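Local coordinates for protein 3-carboxy-cis,cis-muconate cycloisomerase (Pseudomonas putida, PDB 1RE5) that is a cycloisomerase of the fumarase/aspartase superfamily, built from largely helical subunits that associate as four chains, at residues A109-L114 and V189-G194; E235-L240 and G300-L305; V265-A270 and N284-A289; A368-I373 and A428-Q433. All coordinates share one frame; numbering follows the deposited sequence.

Contact 1: A109-L114 and V189-G194; sequences AMDTGL and VLQFGG
Near the start of the long helix 106-142, Asp111 and Thr112 meet Gln191 and Leu190 of the loop that follows helix 162-187. The backbones come close here, with the CA atoms of Thr112 and Gln191 5.3 Å apart. Thr112 turns its hydroxyl to the loop: Gln191 N donates to Thr112 OG1 over 3.1 Å, bent to 146° at the hydrogen, and OG1 also bonds to Asp108 O one turn back in its own helix. The hydroxyl thus ties the loop backbone to the helix backbone. Its methyl partner touches leucine, Thr112 CG2 lying 3.8 Å from Leu190 CD1 where the two side chains cross obliquely. Helix 106-142 is one of the long helices of the bundle characteristic of this superfamily, and the loop runs along its flank toward helix 206-217, whose Leu213 and Leu217 cover Leu190. Gln191 leaves the loop with CG anti to its backbone N (chi1 -178°), which lays its aliphatic part alongside Asp111; the nearest carbons are Asp111 CB and Gln191 CG at 3.6 Å. The two chains run the same way, and the carboxylate and amide planes are 36° apart. Beyond them, Asp111 OD2 forms a salt bridge with Arg230. Further along the loop, the amides of Gly193 and Gly194 are bound by the two carboxylate oxygens of Asp108.

Contact 2: E235-L240 and G300-L305; sequences EFASVL and GLLSTL
Ala237, in segment 235-240 of helix 231-257, is the residue that faces both Leu302 and Leu305 in segment 300-305 of helix 286-307. Its methyl group meets one branch of each leucine: Ala237 CB is 3.3 Å from Leu305 CD1 and 4.2 Å from Leu302 CD1. Leu302 also lies over the backbone of the opposing helix, CD1 lying next to Ala237 O while its second branch, CD2, rests 3.7 Å from Ser238 CA. For Leu305, CG stands anti to the carbonyl carbon (chi1 -67°) and the extended chain carries CD1 straight to the alanine methyl. The axes of the two short segments are 9.6 Å apart at their closest, running antiparallel at 163°, and the CA atoms of Ala237 and Leu302 are 6.4 Å apart.

On the far side of its helix from Ala237, Ser303 OG donates 2.8 Å to Gly300 O, the same carbonyl that takes the helical bond from Thr304 N; both donors come from one face of the carbonyl plane. Gly300, Ser303 and Thr304 line the pockets in which 2,3-dihydroxy-1,4-dithiobutane is seen. Outward, Ile330 of helix 319-347 packs on Leu302, as does Phe306 of the third subunit, and Ser238 OG is hydrogen-bonded to Ser238 OG of that subunit. Leu301 meets Leu301 of the second subunit. Antiparallel long helices that pack within a chain and again between chains are the hallmark of the central helical bundle at the core of fumarase/aspartase superfamily tetramers.

Contact 3: V265-A270 and N284-A289; sequences VFEPSA and NPVGAA
Glu267, just beyond strand 265-266, places its carboxylate against the backbone that opens helix 286-307, and two hydrogen bonds hold it there. Gly287 N donates to Glu267 OE1 over 2.9 Å, arriving on the syn side and only 17° out of the carboxylate plane. Ala288 N donates to Glu267 OE2 over 2.8 Å, from above that plane, 42° out of it. Extended beyond CG (chi2 -176°), the side chain carries the carboxylate out to the helix end, where its two oxygens take one amide each.

Packing contacts surround the same group. Glu267 OE2 also lies close to CA and CB of Pro285, and is 3.3 Å from Ala288 CB. Pro285, the centre of an inverse gamma turn, directly follows Asn284, which closes the superfamily's signature sequence. Ile254 and Met258 cover the glutamate within the chain, while Trp153 of the fourth subunit and Leu317 of the second pack on Pro285.

With both oxygens gripped by main-chain N-H groups at the N-terminal end of a helix, the positive end of the helix dipole, the site would be expected to favour a negatively charged carboxylate.

Contact 4: A368-I373 and A428-Q433; sequences AEAVSI and AHYLGQ
The ring of Tyr430 is engaged in two ways by segment 368-373 of helix 368-378: Ala370 sits over one face and Glu369 at the edge. Ala370 CB is 3.4 Å from the centroid of the Tyr430 ring and 12° off its normal, a CH-pi contact with the methyl over the middle of the face rather than over one side. CD1 and CE1 of the ring are its nearest atoms.

Glu369 approaches quite differently. With CG anti to the backbone N (chi1 173°), the extended chain brings the carboxylate level with the phenol end of the ring instead of covering it. The two side chains cross at about a right angle, and the carboxylate and ring planes are 69° apart. Glu369 OE2 lies in the plane of the ring at its edge, where it accepts a hydrogen bond from Tyr430 OH whose modelled length, 2.4 Å, is doubtfully short. A turn further along the helix, Ile373 adds a looser apolar touch: its CD1 is 4.4 Å from Tyr430 CE1 and approaches obliquely.

Tyr430 therefore pins the loop between helices 418-424 and 434-449 onto helix 368-378 in the C-terminal part of the chain. Thr158, in the loop before strand 159-161, and Pro159, at the start of that strand, also touch the tyrosine, and Ala200 of the third subunit packs against it, while Ala201 of that subunit touches Glu369.

From the N terminus, contact 1 comes first, joining the start of helix 106-142 to the loop after helix 162-187 and so closing a loop that holds the three-stranded sheet. Contact 2 then opens on helix 231-257 and closes on helix 286-307. Contact 3 is nested inside that loop, tying the region after strand 265-266 to the beginning of the same helix 286-307; the two centres are about 28 Å apart. Contact 4 follows in series, within the C-terminal part, its centre about 59 Å from that of contact 1 across the chain's centre. No two contacts cross along the chain. Contacts 2 and 3 both border the second subunit, contacts 2 and 4 the third.

Contact 1: A109-L114 and V189-G194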
loop_
_atom_site.group_PDB
_atom_site.type_symbol
_atom_site.label_atom_id
_atom_site.label_comp_id
_atom_site.label_asym_id
_atom_site.label_seq_id
_atom_site.Cartn_x
_atom_site.Cartn_y
_atom_site.Cartn_z
ATOM N N ALA D 109 19.722 -22.308 -0.807
ATOM C CA ALA D 109 19.506 -22.621 -2.218
ATOM C C ALA D 109 18.497 -21.675 -2.857
ATOM O O ALA D 109 18.684 -21.204 -3.981
ATOM C CB ALA D 109 19.038 -24.054 -2.369
ATOM N N MET D 110 17.420 -21.406 -2.132
ATOM C CA MET D 110 16.376 -20.517 -2.613
ATOM C C MET D 110 16.820 -19.052 -2.799
ATOM O O MET D 110 16.620 -18.464 -3.870
ATOM C CB MET D 110 15.208 -20.581 -1.656
ATOM C CG MET D 110 14.599 -21.944 -1.567
ATOM S SD MET D 110 13.042 -21.825 -0.693
ATOM C CE MET D 110 13.462 -22.726 0.807
ATOM N N ASP D 111 17.410 -18.452 -1.769
ATOM C CA ASP D 111 17.849 -17.069 -1.889
ATOM C C ASP D 111 18.961 -16.918 -2.925
ATOM O O ASP D 111 18.953 -15.978 -3.725
ATOM C CB ASP D 111 18.337 -16.521 -0.539
ATOM C CG ASP D 111 17.203 -16.034 0.357
ATOM O OD1 ASP D 111 16.022 -16.050 -0.069
ATOM O OD2 ASP D 111 17.506 -15.624 1.503
ATOM N N THR D 112 19.927 -17.826 -2.915
ATOM C CA THR D 112 21.012 -17.713 -3.875
ATOM C C THR D 112 20.481 -17.906 -5.281
ATOM O O THR D 112 20.880 -17.188 -6.200
ATOM C CB THR D 112 22.122 -18.729 -3.608
ATOM O OG1 THR D 112 22.710 -18.466 -2.319
ATOM C CG2 THR D 112 23.198 -18.626 -4.697
ATOM N N GLY D 113 19.571 -18.863 -5.447
ATOM C CA GLY D 113 18.990 -19.102 -6.755
ATOM C C GLY D 113 18.306 -17.834 -7.241
ATOM O O GLY D 113 18.411 -17.461 -8.417
ATOM N N LEU D 114 17.610 -17.165 -6.320
ATOM C CA LEU D 114 16.894 -15.915 -6.606
ATOM C C LEU D 114 17.907 -14.856 -7.032
ATOM O O LEU D 114 17.733 -14.194 -8.063
ATOM C CB LEU D 114 16.152 -15.417 -5.348
ATOM C CG LEU D 114 14.951 -14.452 -5.431
ATOM C CD1 LEU D 114 14.938 -13.595 -4.167
ATOM C CD2 LEU D 114 15.024 -13.555 -6.650
ATOM N N VAL D 189 25.066 -10.855 -3.734
ATOM C CA VAL D 189 25.821 -11.547 -2.703
ATOM C C VAL D 189 25.295 -12.969 -2.552
ATOM O O VAL D 189 24.152 -13.271 -2.926
ATOM C CB VAL D 189 25.722 -10.830 -1.334
ATOM C CG1 VAL D 189 26.486 -9.517 -1.379
ATOM C CG2 VAL D 189 24.248 -10.596 -0.958
ATOM N N LEU D 190 26.144 -13.837 -2.007
ATOM C CA LEU D 190 25.792 -15.230 -1.804
ATOM C C LEU D 190 25.010 -15.406 -0.503
ATOM O O LEU D 190 25.187 -14.633 0.442
ATOM C CB LEU D 190 27.062 -16.082 -1.738
ATOM C CG LEU D 190 26.842 -17.539 -1.308
ATOM C CD1 LEU D 190 26.329 -18.345 -2.500
ATOM C CD2 LEU D 190 28.136 -18.118 -0.759
ATOM N N GLN D 191 24.137 -16.411 -0.470
ATOM C CA GLN D 191 23.369 -16.719 0.733
ATOM C C GLN D 191 23.786 -18.126 1.135
ATOM O O GLN D 191 23.294 -19.120 0.577
ATOM C CB GLN D 191 21.859 -16.724 0.483
ATOM C CG GLN D 191 21.074 -16.992 1.763
ATOM C CD GLN D 191 21.051 -15.786 2.689
ATOM O OE1 GLN D 191 20.091 -15.007 2.674
ATOM N NE2 GLN D 191 22.106 -15.612 3.483
ATOM N N PHE D 192 24.693 -18.207 2.103
ATOM C CA PHE D 192 25.194 -19.496 2.563
ATOM C C PHE D 192 25.384 -19.431 4.073
ATOM O O PHE D 192 26.382 -18.892 4.560
ATOM C CB PHE D 192 26.526 -19.790 1.860
ATOM C CG PHE D 192 27.024 -21.193 2.046
ATOM C CD1 PHE D 192 26.214 -22.283 1.717
ATOM C CD2 PHE D 192 28.312 -21.427 2.517
ATOM C CE1 PHE D 192 26.689 -23.594 1.854
ATOM C CE2 PHE D 192 28.791 -22.725 2.655
ATOM C CZ PHE D 192 27.977 -23.814 2.322
ATOM N N GLY D 193 24.425 -19.972 4.811
ATOM C CA GLY D 193 24.527 -19.925 6.251
ATOM C C GLY D 193 24.109 -21.207 6.927
ATOM O O GLY D 193 24.374 -21.387 8.114
ATOM N N GLY D 194 23.459 -22.102 6.189
ATOM C CA GLY D 194 23.026 -23.355 6.784
ATOM C C GLY D 194 21.909 -23.183 7.811
ATOM O O GLY D 194 21.534 -22.063 8.164
#

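Contact 2: E235-L240 and G300-L305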
loop_
_atom_site.group_PDB
_atom_site.type_symbol
_atom_site.label_atom_id
_atom_site.label_comp_id
_atom_site.label_asym_id
_atom_site.label_seq_id
_atom_site.Cartn_x
_atom_site.Cartn_y
_atom_site.Cartn_z
ATOM N N GLU D 235 15.559 -3.101 -1.353
ATOM C CA GLU D 235 16.150 -1.946 -2.027
ATOM C C GLU D 235 16.045 -2.087 -3.545
ATOM O O GLU D 235 15.706 -1.132 -4.246
ATOM C CB GLU D 235 17.613 -1.783 -1.666
ATOM C CG GLU D 235 18.362 -0.890 -2.631
ATOM C CD GLU D 235 19.779 -0.631 -2.177
ATOM O OE1 GLU D 235 20.505 -1.608 -1.871
ATOM O OE2 GLU D 235 20.165 0.556 -2.122
ATOM N N PHE D 236 16.351 -3.277 -4.055
ATOM C CA PHE D 236 16.268 -3.527 -5.493
ATOM C C PHE D 236 14.842 -3.289 -5.988
ATOM O O PHE D 236 14.628 -2.668 -7.031
ATOM C CB PHE D 236 16.690 -4.969 -5.806
ATOM C CG PHE D 236 16.560 -5.338 -7.254
ATOM C CD1 PHE D 236 17.316 -4.690 -8.224
ATOM C CD2 PHE D 236 15.685 -6.341 -7.654
ATOM C CE1 PHE D 236 17.198 -5.043 -9.581
ATOM C CE2 PHE D 236 15.561 -6.698 -9.011
ATOM C CZ PHE D 236 16.320 -6.046 -9.970
ATOM N N ALA D 237 13.868 -3.780 -5.233
ATOM C CA ALA D 237 12.464 -3.617 -5.605
ATOM C C ALA D 237 12.097 -2.142 -5.585
ATOM O O ALA D 237 11.311 -1.664 -6.390
ATOM C CB ALA D 237 11.575 -4.385 -4.633
ATOM N N SER D 238 12.690 -1.428 -4.646
ATOM C CA SER D 238 12.434 -0.016 -4.489
ATOM C C SER D 238 12.906 0.810 -5.688
ATOM O O SER D 238 12.221 1.722 -6.140
ATOM C CB SER D 238 13.108 0.461 -3.211
ATOM O OG SER D 238 13.006 1.854 -3.122
ATOM N N VAL D 239 14.083 0.502 -6.215
ATOM C CA VAL D 239 14.585 1.250 -7.365
ATOM C C VAL D 239 13.703 0.938 -8.568
ATOM O O VAL D 239 13.384 1.819 -9.365
ATOM C CB VAL D 239 16.073 0.899 -7.659
ATOM C CG1 VAL D 239 16.579 1.696 -8.859
ATOM C CG2 VAL D 239 16.925 1.217 -6.426
ATOM N N LEU D 240 13.298 -0.322 -8.697
ATOM C CA LEU D 240 12.410 -0.707 -9.794
ATOM C C LEU D 240 11.116 0.105 -9.642
ATOM O O LEU D 240 10.475 0.495 -10.634
ATOM C CB LEU D 240 12.114 -2.208 -9.738
ATOM C CG LEU D 240 12.837 -3.122 -10.741
ATOM C CD1 LEU D 240 14.306 -2.789 -10.815
ATOM C CD2 LEU D 240 12.644 -4.570 -10.323
ATOM N N GLY D 300 1.862 -0.975 -4.530
ATOM C CA GLY D 300 1.328 -1.966 -3.615
ATOM C C GLY D 300 2.249 -3.171 -3.468
ATOM O O GLY D 300 2.444 -3.683 -2.356
ATOM N N LEU D 301 2.816 -3.632 -4.578
ATOM C CA LEU D 301 3.713 -4.779 -4.527
ATOM C C LEU D 301 4.969 -4.433 -3.743
ATOM O O LEU D 301 5.518 -5.266 -3.023
ATOM C CB LEU D 301 4.074 -5.244 -5.937
ATOM C CG LEU D 301 2.837 -5.750 -6.668
ATOM C CD1 LEU D 301 3.167 -6.049 -8.112
ATOM C CD2 LEU D 301 2.311 -6.984 -5.929
ATOM N N LEU D 302 5.410 -3.193 -3.870
ATOM C CA LEU D 302 6.585 -2.738 -3.151
ATOM C C LEU D 302 6.364 -2.685 -1.646
ATOM O O LEU D 302 7.244 -3.067 -0.858
ATOM C CB LEU D 302 6.951 -1.345 -3.601
ATOM C CG LEU D 302 8.307 -1.339 -4.243
ATOM C CD1 LEU D 302 8.218 -2.115 -5.543
ATOM C CD2 LEU D 302 8.740 0.102 -4.463
ATOM N N SER D 303 5.197 -2.178 -1.246
ATOM C CA SER D 303 4.920 -2.058 0.172
ATOM C C SER D 303 4.864 -3.437 0.787
ATOM O O SER D 303 5.171 -3.592 1.968
ATOM C CB SER D 303 3.631 -1.275 0.419
ATOM O OG SER D 303 2.517 -1.929 -0.139
ATOM N N THR D 304 4.519 -4.446 -0.012
ATOM C CA THR D 304 4.479 -5.806 0.522
ATOM C C THR D 304 5.881 -6.222 0.963
ATOM O O THR D 304 6.067 -6.772 2.050
ATOM C CB THR D 304 3.960 -6.838 -0.503
ATOM O OG1 THR D 304 2.566 -6.607 -0.759
ATOM C CG2 THR D 304 4.126 -8.254 0.046
ATOM N N LEU D 305 6.874 -5.955 0.125
ATOM C CA LEU D 305 8.229 -6.308 0.488
ATOM C C LEU D 305 8.648 -5.517 1.722
ATOM O O LEU D 305 9.326 -6.048 2.609
ATOM C CB LEU D 305 9.160 -6.054 -0.684
ATOM C CG LEU D 305 8.885 -6.994 -1.865
ATOM C CD1 LEU D 305 9.831 -6.692 -3.002
ATOM C CD2 LEU D 305 9.052 -8.440 -1.424
#

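Contact 3: V265-A270 and N284-A289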
loop_
_atom_site.group_PDB
_atom_site.type_symbol
_atom_site.label_atom_id
_atom_site.label_comp_id
_atom_site.label_asym_id
_atom_site.label_seq_id
_atom_site.Cartn_x
_atom_site.Cartn_y
_atom_site.Cartn_z
ATOM N N VAL D 265 1.139 15.198 -29.453
ATOM C CA VAL D 265 2.090 14.107 -29.577
ATOM C C VAL D 265 1.273 12.842 -29.643
ATOM O O VAL D 265 0.221 12.759 -29.021
ATOM C CB VAL D 265 3.052 14.058 -28.356
ATOM C CG1 VAL D 265 3.832 12.765 -28.348
ATOM C CG2 VAL D 265 4.024 15.226 -28.419
ATOM N N PHE D 266 1.741 11.856 -30.397
ATOM C CA PHE D 266 0.998 10.609 -30.531
ATOM C C PHE D 266 1.893 9.386 -30.465
ATOM O O PHE D 266 3.065 9.434 -30.858
ATOM C CB PHE D 266 0.281 10.557 -31.881
ATOM C CG PHE D 266 -0.668 11.680 -32.115
ATOM C CD1 PHE D 266 -2.023 11.526 -31.849
ATOM C CD2 PHE D 266 -0.211 12.896 -32.616
ATOM C CE1 PHE D 266 -2.909 12.560 -32.077
ATOM C CE2 PHE D 266 -1.094 13.941 -32.846
ATOM C CZ PHE D 266 -2.448 13.767 -32.575
ATOM N N GLU D 267 1.324 8.285 -29.984
ATOM C CA GLU D 267 2.036 7.024 -29.936
ATOM C C GLU D 267 2.141 6.553 -31.383
ATOM O O GLU D 267 1.321 6.910 -32.220
ATOM C CB GLU D 267 1.242 6.005 -29.145
ATOM C CG GLU D 267 1.438 6.065 -27.665
ATOM C CD GLU D 267 0.695 4.949 -26.976
ATOM O OE1 GLU D 267 0.603 3.850 -27.563
ATOM O OE2 GLU D 267 0.211 5.163 -25.851
ATOM N N PRO D 268 3.135 5.725 -31.692
ATOM C CA PRO D 268 3.310 5.227 -33.055
ATOM C C PRO D 268 2.114 4.456 -33.572
ATOM O O PRO D 268 1.189 4.152 -32.828
ATOM C CB PRO D 268 4.516 4.306 -32.932
ATOM C CG PRO D 268 5.240 4.828 -31.756
ATOM C CD PRO D 268 4.148 5.153 -30.799
ATOM N N SER D 269 2.198 4.112 -34.860
ATOM C CA SER D 269 1.210 3.329 -35.603
ATOM C C SER D 269 0.201 4.178 -36.376
ATOM O O SER D 269 -0.999 4.136 -36.091
ATOM C CB SER D 269 0.476 2.355 -34.669
ATOM O OG SER D 269 -0.110 1.285 -35.391
ATOM N N ALA D 270 0.700 4.935 -37.360
ATOM C CA ALA D 270 -0.121 5.807 -38.219
ATOM C C ALA D 270 -0.701 7.004 -37.447
ATOM O O ALA D 270 -0.422 7.165 -36.252
ATOM C CB ALA D 270 -1.256 4.985 -38.881
ATOM N N ASN D 284 -6.053 5.180 -29.911
ATOM C CA ASN D 284 -5.973 4.953 -28.477
ATOM C C ASN D 284 -4.539 4.707 -28.053
ATOM O O ASN D 284 -3.794 4.031 -28.750
ATOM C CB ASN D 284 -6.832 3.751 -28.085
ATOM C CG ASN D 284 -8.308 4.080 -28.047
ATOM O OD1 ASN D 284 -9.123 3.247 -27.686
ATOM N ND2 ASN D 284 -8.658 5.302 -28.415
ATOM N N PRO D 285 -4.124 5.275 -26.911
ATOM C CA PRO D 285 -2.756 5.089 -26.416
ATOM C C PRO D 285 -2.585 3.752 -25.673
ATOM O O PRO D 285 -2.465 3.726 -24.446
ATOM C CB PRO D 285 -2.570 6.292 -25.503
ATOM C CG PRO D 285 -3.936 6.500 -24.961
ATOM C CD PRO D 285 -4.810 6.342 -26.162
ATOM N N VAL D 286 -2.556 2.648 -26.422
ATOM C CA VAL D 286 -2.438 1.336 -25.809
ATOM C C VAL D 286 -1.109 1.168 -25.092
ATOM O O VAL D 286 -1.007 0.413 -24.126
ATOM C CB VAL D 286 -2.643 0.194 -26.845
ATOM C CG1 VAL D 286 -3.779 0.543 -27.773
ATOM C CG2 VAL D 286 -1.397 -0.056 -27.625
ATOM N N GLY D 287 -0.090 1.881 -25.551
ATOM C CA GLY D 287 1.208 1.783 -24.907
ATOM C C GLY D 287 1.229 2.512 -23.572
ATOM O O GLY D 287 1.688 1.961 -22.577
ATOM N N ALA D 288 0.733 3.749 -23.549
ATOM C CA ALA D 288 0.699 4.535 -22.325
ATOM C C ALA D 288 -0.092 3.802 -21.230
ATOM O O ALA D 288 0.230 3.903 -20.042
ATOM C CB ALA D 288 0.086 5.887 -22.602
ATOM N N ALA D 289 -1.121 3.060 -21.633
ATOM C CA ALA D 289 -1.917 2.307 -20.677
ATOM C C ALA D 289 -0.999 1.376 -19.889
ATOM O O ALA D 289 -1.153 1.221 -18.677
ATOM C CB ALA D 289 -2.983 1.498 -21.393
#

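Contact 4: A368-I373 and A428-Q433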
loop_
_atom_site.group_PDB
_atom_site.type_symbol
_atom_site.label_atom_id
_atom_site.label_comp_id
_atom_site.label_asym_id
_atom_site.label_seq_id
_atom_site.Cartn_x
_atom_site.Cartn_y
_atom_site.Cartn_z
ATOM N N ALA D 368 1.698 37.438 -21.357
ATOM C CA ALA D 368 1.583 38.758 -20.747
ATOM C C ALA D 368 2.855 39.119 -19.986
ATOM O O ALA D 368 3.339 40.253 -20.064
ATOM C CB ALA D 368 0.405 38.792 -19.806
ATOM N N GLU D 369 3.385 38.142 -19.251
ATOM C CA GLU D 369 4.593 38.313 -18.450
ATOM C C GLU D 369 5.800 38.776 -19.287
ATOM O O GLU D 369 6.515 39.700 -18.886
ATOM C CB GLU D 369 4.899 36.999 -17.719
ATOM C CG GLU D 369 6.219 36.964 -16.973
ATOM C CD GLU D 369 6.512 35.599 -16.366
ATOM O OE1 GLU D 369 5.856 35.241 -15.364
ATOM O OE2 GLU D 369 7.390 34.881 -16.896
ATOM N N ALA D 370 6.008 38.144 -20.444
ATOM C CA ALA D 370 7.118 38.476 -21.343
ATOM C C ALA D 370 7.055 39.934 -21.801
ATOM O O ALA D 370 8.083 40.564 -22.063
ATOM C CB ALA D 370 7.099 37.551 -22.558
ATOM N N VAL D 371 5.835 40.453 -21.905
ATOM C CA VAL D 371 5.598 41.830 -22.321
ATOM C C VAL D 371 5.787 42.740 -21.116
ATOM O O VAL D 371 6.373 43.817 -21.223
ATOM C CB VAL D 371 4.153 42.000 -22.871
ATOM C CG1 VAL D 371 3.801 43.475 -23.000
ATOM C CG2 VAL D 371 4.031 41.314 -24.229
ATOM N N SER D 372 5.294 42.282 -19.968
ATOM C CA SER D 372 5.380 43.034 -18.722
ATOM C C SER D 372 6.790 43.472 -18.345
ATOM O O SER D 372 6.976 44.573 -17.826
ATOM C CB SER D 372 4.797 42.218 -17.574
ATOM O OG SER D 372 4.851 42.958 -16.367
ATOM N N ILE D 373 7.781 42.618 -18.588
ATOM C CA ILE D 373 9.158 42.967 -18.251
ATOM C C ILE D 373 9.701 44.036 -19.194
ATOM O O ILE D 373 10.354 44.980 -18.749
ATOM C CB ILE D 373 10.101 41.724 -18.263
ATOM C CG1 ILE D 373 10.168 41.105 -19.664
ATOM C CG2 ILE D 373 9.609 40.700 -17.243
ATOM C CD1 ILE D 373 11.037 39.848 -19.746
ATOM N N ALA D 428 8.245 31.478 -29.289
ATOM C CA ALA D 428 9.621 31.094 -29.565
ATOM C C ALA D 428 10.656 31.978 -28.855
ATOM O O ALA D 428 11.801 31.569 -28.643
ATOM C CB ALA D 428 9.857 31.119 -31.057
ATOM N N HIS D 429 10.244 33.182 -28.476
ATOM C CA HIS D 429 11.139 34.127 -27.818
ATOM C C HIS D 429 11.013 34.174 -26.299
ATOM O O HIS D 429 11.561 35.062 -25.648
ATOM C CB HIS D 429 10.912 35.525 -28.404
ATOM C CG HIS D 429 11.382 35.664 -29.819
ATOM N ND1 HIS D 429 12.718 35.683 -30.160
ATOM C CD2 HIS D 429 10.697 35.721 -30.986
ATOM C CE1 HIS D 429 12.835 35.739 -31.475
ATOM N NE2 HIS D 429 11.623 35.762 -32.001
ATOM N N TYR D 430 10.289 33.220 -25.726
ATOM C CA TYR D 430 10.130 33.185 -24.284
ATOM C C TYR D 430 10.296 31.752 -23.802
ATOM O O TYR D 430 9.517 31.261 -22.995
ATOM C CB TYR D 430 8.754 33.723 -23.898
ATOM C CG TYR D 430 8.705 34.312 -22.506
ATOM C CD1 TYR D 430 9.596 35.312 -22.125
ATOM C CD2 TYR D 430 7.753 33.886 -21.577
ATOM C CE1 TYR D 430 9.548 35.880 -20.851
ATOM C CE2 TYR D 430 7.689 34.452 -20.294
ATOM C CZ TYR D 430 8.594 35.449 -19.939
ATOM O OH TYR D 430 8.548 36.009 -18.679
ATOM N N LEU D 431 11.333 31.094 -24.308
ATOM C CA LEU D 431 11.632 29.715 -23.960
ATOM C C LEU D 431 12.581 29.579 -22.774
ATOM O O LEU D 431 12.924 28.466 -22.371
ATOM C CB LEU D 431 12.210 28.999 -25.182
ATOM C CG LEU D 431 11.181 28.273 -26.055
ATOM C CD1 LEU D 431 9.862 29.025 -26.055
ATOM C CD2 LEU D 431 11.724 28.100 -27.455
ATOM N N GLY D 432 13.001 30.703 -22.210
ATOM C CA GLY D 432 13.907 30.652 -21.076
ATOM C C GLY D 432 15.091 29.713 -21.252
ATOM O O GLY D 432 15.768 29.733 -22.278
ATOM N N GLN D 433 15.335 28.874 -20.253
ATOM C CA GLN D 433 16.457 27.936 -20.295
ATOM C C GLN D 433 16.135 26.587 -20.946
ATOM O O GLN D 433 16.913 25.633 -20.830
ATOM C CB GLN D 433 16.994 27.698 -18.876
ATOM C CG GLN D 433 17.388 28.978 -18.147
ATOM C CD GLN D 433 18.352 29.824 -18.967
ATOM O OE1 GLN D 433 19.484 29.405 -19.243
ATOM N NE2 GLN D 433 17.903 31.015 -19.375
#